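Side-chain contacts in L-isoleucine-4-hydroxylase (Bacillus thuringiensis, PDB 6LNH), which hydroxylates free L-isoleucine to (4S)-4-hydroxy-L-isoleucine, using ferrous iron, 2-oxoglutarate and molecular oxygen, and also acts on several related amino acids: residues H24-K29 / T214-Q219; S73-Y78 / S115-P120; Q123-F128 / F178-N183; L194-N197 / I202-F205. All coordinates share one frame; numbering follows the deposited sequence.

Interaction 1: H24-K29 / T214-Q219; sequences HEFESK and TLVFGQ
Within the cupin-type β-fold of this iron dioxygenase, Phe26 of helix 19-29 packs against Val216 and Gly218 of strand 214-218, on one side of the large antiparallel sheet. The axes of segments 24-29 and 214-218 approach to 8.8 Å at an angle of 47°. With CG anti to the backbone N (chi1 166°), Phe26 sends its ring out to the strand, where its two neighbours meet different parts of it. Phe26 CD1 lies 3.5 Å from Val216 CG2, the methyl set between the backbone N and the carbonyl carbon. The ring edge meets bare backbone: Phe26 CE1 is 3.4 Å from Gly218 N and 3.6 Å from Phe217 C, both near the ring plane. Leu32 of strand 31-34 touches both Phe26 and Val216. Phe217 points away from the helix, and its ring stacks on the iron ligand His223. No hydrogen bond crosses between helix and strand; the contact rests on van der Waals packing of a buried ring against a methyl and against the backbone at Gly218, where no side chain intervenes.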
loop_
_atom_site.group_PDB
_atom_site.type_symbol
_atom_site.label_atom_id
_atom_site.label_comp_id
_atom_site.label_asym_id
_atom_site.label_seq_id
_atom_site.Cartn_x
_atom_site.Cartn_y
_atom_site.Cartn_z
ATOM N N HIS C 24 13.664 4.409 30.301
ATOM C CA HIS C 24 13.052 3.473 31.279
ATOM C C HIS C 24 12.223 2.423 30.531
ATOM O O HIS C 24 12.318 1.240 30.893
ATOM C CB HIS C 24 12.229 4.234 32.326
ATOM C CG HIS C 24 11.622 3.347 33.361
ATOM N ND1 HIS C 24 11.091 2.112 33.050
ATOM C CD2 HIS C 24 11.460 3.506 34.692
ATOM C CE1 HIS C 24 10.626 1.548 34.146
ATOM N NE2 HIS C 24 10.841 2.383 35.168
ATOM N N GLU C 25 11.446 2.845 29.529
ATOM C CA GLU C 25 10.643 1.889 28.770
ATOM C C GLU C 25 11.526 0.910 28.009
ATOM O O GLU C 25 11.256 -0.297 27.991
ATOM C CB GLU C 25 9.700 2.615 27.808
ATOM C CG GLU C 25 8.751 1.665 27.086
ATOM C CD GLU C 25 7.669 2.375 26.296
ATOM O OE1 GLU C 25 7.658 3.625 26.277
ATOM O OE2 GLU C 25 6.822 1.678 25.697
ATOM N N PHE C 26 12.579 1.414 27.367
ATOM C CA PHE C 26 13.500 0.545 26.643
ATOM C C PHE C 26 14.129 -0.487 27.572
ATOM O O PHE C 26 14.265 -1.660 27.208
ATOM C CB PHE C 26 14.580 1.388 25.961
ATOM C CG PHE C 26 15.758 0.594 25.471
ATOM C CD1 PHE C 26 15.624 -0.292 24.416
ATOM C CD2 PHE C 26 17.002 0.741 26.062
ATOM C CE1 PHE C 26 16.710 -1.019 23.957
ATOM C CE2 PHE C 26 18.089 0.017 25.611
ATOM C CZ PHE C 26 17.944 -0.864 24.558
ATOM N N GLU C 27 14.513 -0.066 28.778
ATOM C CA GLU C 27 15.173 -0.975 29.711
ATOM C C GLU C 27 14.241 -2.070 30.218
ATOM O O GLU C 27 14.677 -3.209 30.424
ATOM C CB GLU C 27 15.748 -0.174 30.874
ATOM C CG GLU C 27 16.975 0.597 30.464
ATOM C CD GLU C 27 17.592 1.398 31.584
ATOM O OE1 GLU C 27 16.876 1.758 32.541
ATOM O OE2 GLU C 27 18.811 1.652 31.507
ATOM N N SER C 28 12.962 -1.758 30.434
ATOM C CA SER C 28 12.039 -2.781 30.917
ATOM C C SER C 28 11.552 -3.678 29.782
ATOM O O SER C 28 11.295 -4.870 29.996
ATOM C CB SER C 28 10.854 -2.138 31.643
ATOM O OG SER C 28 9.751 -1.955 30.781
ATOM N N LYS C 29 11.420 -3.125 28.574
ATOM C CA LYS C 29 10.900 -3.881 27.442
ATOM C C LYS C 29 11.985 -4.529 26.592
ATOM O O LYS C 29 11.736 -5.579 25.990
ATOM C CB LYS C 29 10.054 -2.967 26.553
ATOM C CG LYS C 29 8.551 -3.160 26.680
ATOM C CD LYS C 29 7.797 -1.990 26.062
ATOM C CE LYS C 29 8.427 -1.572 24.737
ATOM N NZ LYS C 29 7.625 -0.550 24.010
ATOM N N THR C 214 12.461 4.972 13.692
ATOM C CA THR C 214 13.590 4.390 14.405
ATOM C C THR C 214 13.136 3.291 15.355
ATOM O O THR C 214 12.076 3.391 15.982
ATOM C CB THR C 214 14.351 5.490 15.173
ATOM O OG1 THR C 214 14.963 6.385 14.237
ATOM C CG2 THR C 214 15.428 4.900 16.072
ATOM N N LEU C 215 13.955 2.244 15.455
ATOM C CA LEU C 215 13.750 1.134 16.375
ATOM C C LEU C 215 15.068 0.847 17.077
ATOM O O LEU C 215 16.101 0.686 16.418
ATOM C CB LEU C 215 13.263 -0.115 15.639
ATOM C CG LEU C 215 12.621 -1.241 16.449
ATOM C CD1 LEU C 215 12.338 -2.394 15.511
ATOM C CD2 LEU C 215 13.506 -1.688 17.605
ATOM N N VAL C 216 15.039 0.802 18.406
ATOM C CA VAL C 216 16.223 0.536 19.216
ATOM C C VAL C 216 16.093 -0.851 19.846
ATOM O O VAL C 216 15.026 -1.212 20.358
ATOM C CB VAL C 216 16.436 1.648 20.263
ATOM C CG1 VAL C 216 16.208 3.007 19.616
ATOM C CG2 VAL C 216 15.529 1.488 21.453
ATOM N N PHE C 217 17.158 -1.646 19.753
ATOM C CA PHE C 217 17.187 -3.007 20.275
ATOM C C PHE C 217 18.165 -3.135 21.434
ATOM O O PHE C 217 19.277 -2.603 21.382
ATOM C CB PHE C 217 17.600 -4.027 19.210
ATOM C CG PHE C 217 16.780 -3.994 17.959
ATOM C CD1 PHE C 217 15.428 -4.294 17.984
ATOM C CD2 PHE C 217 17.376 -3.713 16.742
ATOM C CE1 PHE C 217 14.683 -4.286 16.819
ATOM C CE2 PHE C 217 16.639 -3.700 15.577
ATOM C CZ PHE C 217 15.291 -3.986 15.614
ATOM N N GLY C 218 17.749 -3.862 22.470
ATOM C CA GLY C 218 18.656 -4.389 23.463
ATOM C C GLY C 218 18.784 -5.898 23.306
ATOM O O GLY C 218 18.155 -6.519 22.452
ATOM N N GLN C 219 19.611 -6.488 24.167
ATOM C CA GLN C 219 19.892 -7.917 24.086
ATOM C C GLN C 219 18.989 -8.739 24.992
ATOM O O GLN C 219 19.150 -9.961 25.067
ATOM C CB GLN C 219 21.353 -8.189 24.459
ATOM C CG GLN C 219 22.369 -7.884 23.374
ATOM C CD GLN C 219 23.784 -7.874 23.920
ATOM O OE1 GLN C 219 23.994 -7.678 25.118
ATOM N NE2 GLN C 219 24.762 -8.094 23.048
#

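Interaction 2: S73-Y78 / S115-P120; sequences SRYIKY and SFLCNP
The ring of Tyr75 meets Leu117 with its hydroxyl end and not with a face: Tyr75 OH stands 3.9 Å from Leu117 CD2 and 4.0 Å from Leu117 CB, the two side chains approaching from opposite directions. A second ring, that of Tyr78, carries Ile76 CG2 over one face, 3.6 Å above the plane and offset toward the rim; this packing stays within segment 73-78 and does not extend to Leu117. Set anti to the carbonyl carbon (chi1 -65°), CG of Tyr75 directs the ring toward the other segment. There a water bridges the two residues, donating to Leu117 O at 2.9 Å and forming a longer hydrogen bond of 3.3 Å with Tyr75 OH. The phenol is therefore linked to the backbone of Leu117 through the water, while it touches the side chain of the same residue directly. The contact joins strand 68-77, next to last in the large antiparallel sheet, to helix 114-117, just before the turn into the long helix 120-134. In that turn Asn119 is the N-cap of the long helix, its OD1 accepting from Leu121 N. Leu117 spreads its other methyl toward the strand as well, CD1 coming 4.4 Å from Ser73 CB, a loose apolar touch, while Leu149 of strand 145-156 packs on the same leucine. The hydroxyl of Ser73 is engaged elsewhere, with the backbone N of Ile112.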
loop_
_atom_site.group_PDB
_atom_site.type_symbol
_atom_site.label_atom_id
_atom_site.label_comp_id
_atom_site.label_asym_id
_atom_site.label_seq_id
_atom_site.Cartn_x
_atom_site.Cartn_y
_atom_site.Cartn_z
ATOM N N SER C 73 31.738 2.579 9.404
ATOM C CA SER C 73 32.698 3.451 10.061
ATOM C C SER C 73 32.317 3.516 11.531
ATOM O O SER C 73 31.168 3.265 11.902
ATOM C CB SER C 73 32.720 4.853 9.439
ATOM O OG SER C 73 33.252 4.821 8.124
ATOM N N ARG C 74 33.290 3.859 12.369
ATOM C CA ARG C 74 33.070 3.858 13.806
ATOM C C ARG C 74 33.828 5.001 14.461
ATOM O O ARG C 74 34.857 5.460 13.958
ATOM C CB ARG C 74 33.489 2.522 14.437
ATOM C CG ARG C 74 34.901 2.086 14.100
ATOM C CD ARG C 74 35.318 0.910 14.963
ATOM N NE ARG C 74 36.700 0.510 14.725
ATOM C CZ ARG C 74 37.055 -0.611 14.106
ATOM N NH1 ARG C 74 36.130 -1.453 13.669
ATOM N NH2 ARG C 74 38.339 -0.895 13.934
ATOM N N TYR C 75 33.304 5.450 15.596
ATOM C CA TYR C 75 33.960 6.424 16.450
ATOM C C TYR C 75 34.437 5.731 17.719
ATOM O O TYR C 75 33.864 4.725 18.150
ATOM C CB TYR C 75 33.017 7.574 16.814
ATOM C CG TYR C 75 32.596 8.426 15.638
ATOM C CD1 TYR C 75 33.403 9.460 15.180
ATOM C CD2 TYR C 75 31.389 8.202 14.990
ATOM C CE1 TYR C 75 33.022 10.243 14.107
ATOM C CE2 TYR C 75 30.998 8.981 13.915
ATOM C CZ TYR C 75 31.819 10.000 13.480
ATOM O OH TYR C 75 31.434 10.777 12.411
ATOM N N ILE C 76 35.489 6.276 18.320
ATOM C CA ILE C 76 36.004 5.800 19.599
ATOM C C ILE C 76 35.777 6.887 20.636
ATOM O O ILE C 76 36.128 8.053 20.412
ATOM C CB ILE C 76 37.498 5.435 19.511
ATOM C CG1 ILE C 76 37.750 4.449 18.371
ATOM C CG2 ILE C 76 37.984 4.860 20.835
ATOM C CD1 ILE C 76 39.215 4.305 18.004
ATOM N N LYS C 77 35.193 6.509 21.767
ATOM C CA LYS C 77 35.004 7.413 22.898
ATOM C C LYS C 77 35.806 6.851 24.067
ATOM O O LYS C 77 35.363 5.911 24.733
ATOM C CB LYS C 77 33.525 7.558 23.244
ATOM C CG LYS C 77 33.251 8.252 24.574
ATOM C CD LYS C 77 33.734 9.694 24.561
ATOM C CE LYS C 77 33.370 10.407 25.853
ATOM N NZ LYS C 77 34.103 9.852 27.026
ATOM N N TYR C 78 36.988 7.410 24.311
ATOM C CA TYR C 78 37.781 6.961 25.443
ATOM C C TYR C 78 37.200 7.509 26.738
ATOM O O TYR C 78 36.665 8.620 26.781
ATOM C CB TYR C 78 39.236 7.410 25.299
ATOM C CG TYR C 78 39.988 6.762 24.159
ATOM C CD1 TYR C 78 40.567 5.509 24.305
ATOM C CD2 TYR C 78 40.126 7.411 22.937
ATOM C CE1 TYR C 78 41.258 4.916 23.265
ATOM C CE2 TYR C 78 40.817 6.825 21.893
ATOM C CZ TYR C 78 41.382 5.578 22.064
ATOM O OH TYR C 78 42.068 4.992 21.026
ATOM N N SER C 115 31.151 13.022 3.354
ATOM C CA SER C 115 30.013 13.921 3.177
ATOM C C SER C 115 28.766 13.414 3.892
ATOM O O SER C 115 27.938 14.215 4.339
ATOM C CB SER C 115 29.728 14.116 1.689
ATOM O OG SER C 115 29.657 12.868 1.023
ATOM N N PHE C 116 28.617 12.095 4.014
ATOM C CA PHE C 116 27.502 11.525 4.761
ATOM C C PHE C 116 27.722 11.666 6.263
ATOM O O PHE C 116 26.778 11.956 7.005
ATOM C CB PHE C 116 27.304 10.056 4.354
ATOM C CG PHE C 116 26.190 9.339 5.095
ATOM C CD1 PHE C 116 26.316 8.967 6.430
ATOM C CD2 PHE C 116 25.012 9.028 4.437
ATOM C CE1 PHE C 116 25.287 8.310 7.087
ATOM C CE2 PHE C 116 23.980 8.370 5.087
ATOM C CZ PHE C 116 24.119 8.010 6.415
ATOM N N LEU C 117 28.960 11.480 6.731
ATOM C CA LEU C 117 29.210 11.519 8.169
ATOM C C LEU C 117 29.118 12.933 8.732
ATOM O O LEU C 117 28.711 13.111 9.885
ATOM C CB LEU C 117 30.594 10.940 8.475
ATOM C CG LEU C 117 30.852 9.440 8.344
ATOM C CD1 LEU C 117 32.345 9.171 8.468
ATOM C CD2 LEU C 117 30.081 8.666 9.397
ATOM N N CYS C 118 29.486 13.944 7.950
ATOM C CA CYS C 118 29.367 15.327 8.394
ATOM C C CYS C 118 28.016 15.956 8.068
ATOM O O CYS C 118 27.781 17.104 8.461
ATOM C CB CYS C 118 30.510 16.174 7.824
ATOM S SG CYS C 118 30.504 16.381 6.038
ATOM N N ASN C 119 27.143 15.258 7.346
ATOM C CA ASN C 119 25.791 15.746 7.124
ATOM C C ASN C 119 25.159 16.066 8.477
ATOM O O ASN C 119 24.993 15.157 9.305
ATOM C CB ASN C 119 24.965 14.705 6.366
ATOM C CG ASN C 119 23.520 15.140 6.118
ATOM O OD1 ASN C 119 22.860 15.722 6.980
ATOM N ND2 ASN C 119 23.022 14.843 4.924
ATOM N N PRO C 120 24.811 17.329 8.743
ATOM C CA PRO C 120 24.307 17.700 10.076
ATOM C C PRO C 120 23.161 16.841 10.579
ATOM O O PRO C 120 23.015 16.681 11.797
ATOM C CB PRO C 120 23.875 19.159 9.877
ATOM C CG PRO C 120 24.800 19.656 8.815
ATOM C CD PRO C 120 24.910 18.501 7.854
HETATM O O HOH W 1 28.275 11.695 12.365
#

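Interaction 3: Q123-F128 / F178-N183; sequences QNIVRF and FLHLMN
Ile125 and His180 form the close-packed half of this contact, in which the isoleucine sets its CG2 methyl over one face of the imidazole. Ile125 CG2 sits 3.5 Å from the centroid of the His180 ring, 18° off its normal, a CH-pi contact displaced toward the rim; the shortest approach, 3.4 Å, is to His180 NE2. Ile125 points toward the strand, and with CG2 anti to the backbone N this methyl is the branch that meets the ring. The imidazole is fixed at both nitrogens: NE2 hydrogen-bonds Asp129 OD2 of the same helix, and ND1 bonds Thr214 OG1 of the adjoining strand. The nearby carboxylate would probably favour a proton on NE2. By contrast, Phe128 and Phe178 meet loosely, CE2 to CE2 at 4.4 Å and obliquely, and Phe128 is partly exposed. Each finds an edge-to-face partner elsewhere, Phe39 for Phe128 and Phe132 for Phe178. The arrangement belongs to the cupin (double-stranded β-helix) fold of the 2-oxoglutarate dioxygenases, in which a long helix, here 120-134, packs on an inner strand, 176-184, of the major sheet.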
loop_
_atom_site.group_PDB
_atom_site.type_symbol
_atom_site.label_atom_id
_atom_site.label_comp_id
_atom_site.label_asym_id
_atom_site.label_seq_id
_atom_site.Cartn_x
_atom_site.Cartn_y
_atom_site.Cartn_z
ATOM N N GLN C 123 24.843 13.649 11.904
ATOM C CA GLN C 123 25.521 13.954 13.162
ATOM C C GLN C 123 24.525 14.091 14.305
ATOM O O GLN C 123 24.802 13.672 15.436
ATOM C CB GLN C 123 26.337 15.240 13.032
ATOM C CG GLN C 123 27.641 15.127 12.264
ATOM C CD GLN C 123 28.307 16.483 12.081
ATOM O OE1 GLN C 123 27.667 17.525 12.230
ATOM N NE2 GLN C 123 29.598 16.474 11.764
ATOM N N ASN C 124 23.358 14.673 14.029
ATOM C CA ASN C 124 22.345 14.822 15.068
ATOM C C ASN C 124 21.754 13.476 15.470
ATOM O O ASN C 124 21.461 13.249 16.650
ATOM C CB ASN C 124 21.243 15.764 14.592
ATOM C CG ASN C 124 20.240 16.076 15.677
ATOM O OD1 ASN C 124 20.586 16.148 16.856
ATOM N ND2 ASN C 124 18.980 16.244 15.289
ATOM N N ILE C 125 21.562 12.575 14.504
ATOM C CA ILE C 125 21.061 11.241 14.829
ATOM C C ILE C 125 22.058 10.514 15.720
ATOM O O ILE C 125 21.691 9.914 16.738
ATOM C CB ILE C 125 20.766 10.445 13.544
ATOM C CG1 ILE C 125 19.608 11.077 12.769
ATOM C CG2 ILE C 125 20.449 8.995 13.874
ATOM C CD1 ILE C 125 19.509 10.598 11.335
ATOM N N VAL C 126 23.340 10.564 15.351
ATOM C CA VAL C 126 24.375 9.894 16.133
ATOM C C VAL C 126 24.463 10.486 17.534
ATOM O O VAL C 126 24.601 9.755 18.524
ATOM C CB VAL C 126 25.726 9.980 15.398
ATOM C CG1 VAL C 126 26.860 9.529 16.301
ATOM C CG2 VAL C 126 25.687 9.150 14.121
ATOM N N ARG C 127 24.375 11.812 17.646
ATOM C CA ARG C 127 24.433 12.441 18.961
ATOM C C ARG C 127 23.197 12.115 19.792
ATOM O O ARG C 127 23.293 11.932 21.011
ATOM C CB ARG C 127 24.625 13.949 18.819
ATOM C CG ARG C 127 26.058 14.342 18.447
ATOM C CD ARG C 127 27.097 13.468 19.159
ATOM N NE ARG C 127 28.215 13.108 18.287
ATOM C CZ ARG C 127 29.136 12.195 18.585
ATOM N NH1 ARG C 127 29.079 11.545 19.739
ATOM N NH2 ARG C 127 30.116 11.931 17.729
ATOM N N PHE C 128 22.020 12.058 19.160
ATOM C CA PHE C 128 20.834 11.614 19.885
ATOM C C PHE C 128 21.002 10.178 20.368
ATOM O O PHE C 128 20.701 9.859 21.525
ATOM C CB PHE C 128 19.581 11.735 19.021
ATOM C CG PHE C 128 18.377 11.092 19.646
ATOM C CD1 PHE C 128 17.608 11.790 20.561
ATOM C CD2 PHE C 128 18.034 9.779 19.352
ATOM C CE1 PHE C 128 16.512 11.202 21.161
ATOM C CE2 PHE C 128 16.940 9.183 19.950
ATOM C CZ PHE C 128 16.177 9.895 20.857
ATOM N N PHE C 178 20.731 0.990 17.291
ATOM C CA PHE C 178 19.706 1.871 16.744
ATOM C C PHE C 178 19.512 1.549 15.265
ATOM O O PHE C 178 20.474 1.583 14.490
ATOM C CB PHE C 178 20.091 3.341 16.917
ATOM C CG PHE C 178 19.959 3.850 18.325
ATOM C CD1 PHE C 178 20.886 3.508 19.295
ATOM C CD2 PHE C 178 18.913 4.687 18.672
ATOM C CE1 PHE C 178 20.763 3.983 20.591
ATOM C CE2 PHE C 178 18.784 5.164 19.965
ATOM C CZ PHE C 178 19.710 4.809 20.925
ATOM N N LEU C 179 18.274 1.244 14.880
ATOM C CA LEU C 179 17.899 1.009 13.488
ATOM C C LEU C 179 17.115 2.221 12.992
ATOM O O LEU C 179 16.001 2.479 13.461
ATOM C CB LEU C 179 17.078 -0.275 13.368
ATOM C CG LEU C 179 16.530 -0.674 11.997
ATOM C CD1 LEU C 179 17.655 -0.794 11.010
ATOM C CD2 LEU C 179 15.769 -1.986 12.084
ATOM N N HIS C 180 17.691 2.963 12.048
ATOM C CA HIS C 180 17.040 4.117 11.438
ATOM C C HIS C 180 16.732 3.798 9.981
ATOM O O HIS C 180 17.649 3.548 9.192
ATOM C CB HIS C 180 17.915 5.368 11.536
ATOM C CG HIS C 180 18.425 5.645 12.916
ATOM N ND1 HIS C 180 17.657 6.253 13.885
ATOM C CD2 HIS C 180 19.628 5.403 13.486
ATOM C CE1 HIS C 180 18.363 6.369 14.996
ATOM N NE2 HIS C 180 19.564 5.862 14.780
ATOM N N LEU C 181 15.450 3.811 9.627
ATOM C CA LEU C 181 15.064 3.713 8.226
ATOM C C LEU C 181 15.434 4.995 7.492
ATOM O O LEU C 181 15.080 6.096 7.925
ATOM C CB LEU C 181 13.565 3.442 8.106
ATOM C CG LEU C 181 13.004 3.298 6.692
ATOM C CD1 LEU C 181 13.657 2.134 5.961
ATOM C CD2 LEU C 181 11.495 3.126 6.741
ATOM N N MET C 182 16.143 4.853 6.373
ATOM C CA MET C 182 16.500 5.996 5.542
ATOM C C MET C 182 15.643 6.120 4.290
ATOM O O MET C 182 15.302 7.238 3.889
ATOM C CB MET C 182 17.975 5.913 5.146
ATOM C CG MET C 182 18.924 5.956 6.331
ATOM S SD MET C 182 18.791 7.485 7.280
ATOM C CE MET C 182 19.442 8.658 6.097
ATOM N N ASN C 183 15.279 5.002 3.665
ATOM C CA ASN C 183 14.510 5.032 2.428
ATOM C C ASN C 183 14.021 3.629 2.114
ATOM O O ASN C 183 14.659 2.635 2.479
ATOM C CB ASN C 183 15.328 5.580 1.252
ATOM C CG ASN C 183 14.446 6.151 0.151
ATOM O OD1 ASN C 183 13.220 6.080 0.228
ATOM N ND2 ASN C 183 15.068 6.721 -0.875
#

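Interaction 4: L194-N197 / I202-F205; sequences LIAN and INQF
The carbonyl oxygen of Ile195 is gripped by two successive backbone amides, Asn203 N at 2.8 Å and Gln204 N at 3.2 Å. Two residues thus face one, a classic beta bulge where strand 204-206 of the hairpin starts. In return Ile195 N donates to Gln204 O at 3.0 Å, completing the hydrogen-bonded antiparallel pair. Nearer the turn, the side chain of Asn203 takes over from the backbone: Asn197 N binds Asn203 OD1 at 2.8 Å and almost straight (170°), though from above the amide carbonyl plane. With CG beside the backbone N (chi1 -60°), Asn203 also lays its amide on that of Asn197, the two stacked with their planes 13° from parallel and their ND2 atoms 3.5 Å from each other. Asn203 ND2 goes to Glu201 OE2. Leu194 and Phe205 form the next, non-hydrogen-bonded pair, Leu194 CD2 lying 3.7 Å from Phe205 CD2; Ile202 CG2 touches the same methyl. On the other face, Ile195 and Gln204 bring their CB atoms within 3.9 Å, and Ile195 lies about 4 Å, side chain to side chain, from the iron ligand His223. The two-donor carbonyl and the Asn203 amide, bonded at both OD1 and ND2, fix the start of the strand, while Leu194, Ile202 and Phe205 pack on the second subunit and Gln204 OE1 accepts from its Lys158 NZ.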
loop_
_atom_site.group_PDB
_atom_site.type_symbol
_atom_site.label_atom_id
_atom_site.label_comp_id
_atom_site.label_asym_id
_atom_site.label_seq_id
_atom_site.Cartn_x
_atom_site.Cartn_y
_atom_site.Cartn_z
ATOM N N LEU C 194 10.502 -7.841 13.859
ATOM C CA LEU C 194 9.814 -8.680 14.828
ATOM C C LEU C 194 10.545 -8.631 16.162
ATOM O O LEU C 194 11.777 -8.589 16.201
ATOM C CB LEU C 194 9.723 -10.126 14.342
ATOM C CG LEU C 194 9.159 -10.299 12.933
ATOM C CD1 LEU C 194 9.161 -11.759 12.541
ATOM C CD2 LEU C 194 7.756 -9.720 12.844
ATOM N N ILE C 195 9.783 -8.632 17.252
ATOM C CA ILE C 195 10.326 -8.719 18.602
ATOM C C ILE C 195 9.789 -9.983 19.255
ATOM O O ILE C 195 8.578 -10.236 19.229
ATOM C CB ILE C 195 9.978 -7.484 19.452
ATOM C CG1 ILE C 195 10.366 -6.199 18.720
ATOM C CG2 ILE C 195 10.682 -7.559 20.803
ATOM C CD1 ILE C 195 11.849 -6.070 18.455
ATOM N N ALA C 196 10.689 -10.771 19.833
ATOM C CA ALA C 196 10.322 -12.008 20.502
ATOM C C ALA C 196 11.073 -12.101 21.820
ATOM O O ALA C 196 12.304 -12.037 21.835
ATOM C CB ALA C 196 10.650 -13.218 19.621
ATOM N N ASN C 197 10.335 -12.277 22.918
ATOM C CA ASN C 197 10.988 -12.547 24.196
ATOM C C ASN C 197 11.695 -13.892 24.164
ATOM O O ASN C 197 12.761 -14.057 24.768
ATOM C CB ASN C 197 9.973 -12.496 25.337
ATOM C CG ASN C 197 9.219 -11.183 25.388
ATOM O OD1 ASN C 197 9.584 -10.221 24.715
ATOM N ND2 ASN C 197 8.170 -11.132 26.201
ATOM N N ILE C 202 6.055 -14.598 18.670
ATOM C CA ILE C 202 6.313 -13.201 18.218
ATOM C C ILE C 202 5.476 -12.304 19.133
ATOM O O ILE C 202 4.252 -12.501 19.183
ATOM C CB ILE C 202 5.944 -13.028 16.733
ATOM C CG1 ILE C 202 6.647 -14.067 15.858
ATOM C CG2 ILE C 202 6.235 -11.612 16.268
ATOM C CD1 ILE C 202 8.139 -14.130 16.058
ATOM N N ASN C 203 6.120 -11.375 19.842
ATOM C CA ASN C 203 5.395 -10.510 20.809
ATOM C C ASN C 203 5.008 -9.177 20.165
ATOM O O ASN C 203 3.920 -8.676 20.478
ATOM C CB ASN C 203 6.225 -10.276 22.072
ATOM C CG ASN C 203 6.550 -11.559 22.800
ATOM O OD1 ASN C 203 7.521 -12.235 22.477
ATOM N ND2 ASN C 203 5.739 -11.902 23.785
ATOM N N GLN C 204 5.868 -8.627 19.308
ATOM C CA GLN C 204 5.564 -7.310 18.698
ATOM C C GLN C 204 5.932 -7.312 17.212
ATOM O O GLN C 204 6.911 -7.975 16.841
ATOM C CB GLN C 204 6.298 -6.206 19.460
ATOM C CG GLN C 204 5.941 -4.802 19.002
ATOM C CD GLN C 204 4.604 -4.335 19.523
ATOM O OE1 GLN C 204 4.172 -3.216 19.260
ATOM N NE2 GLN C 204 3.934 -5.197 20.270
ATOM N N PHE C 205 5.143 -6.592 16.410
ATOM C CA PHE C 205 5.367 -6.455 14.949
ATOM C C PHE C 205 5.519 -4.965 14.637
ATOM O O PHE C 205 4.567 -4.207 14.864
ATOM C CB PHE C 205 4.202 -7.071 14.172
ATOM C CG PHE C 205 4.334 -7.011 12.672
ATOM C CD1 PHE C 205 4.204 -5.810 11.997
ATOM C CD2 PHE C 205 4.578 -8.158 11.935
ATOM C CE1 PHE C 205 4.325 -5.759 10.618
ATOM C CE2 PHE C 205 4.697 -8.104 10.557
ATOM C CZ PHE C 205 4.568 -6.905 9.900
#

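Interactions 1, 2 and 3 share the large antiparallel sheet, in which strands 214-218 and 176-184 are neighbours and strand 68-77 lies three strands beyond the latter. Interaction 4 belongs to the smaller three-stranded sheet. Along the chain, interactions 2, 3 and 4 come in that order, all within the span that interaction 1 closes between the N-terminal helix and strand 214-218. Centres of interactions 2 and 3 are 11 Å apart, joined by consecutive helices, whereas those of 2 and 4 are about 31 Å apart on opposite sides of the chain's centre. Interactions 1 and 4 meet where Phe217 CE1 lies 3.7 Å from Ile195 CD1, linking the two sheets near the iron site formed by His170, Asp172 and His223.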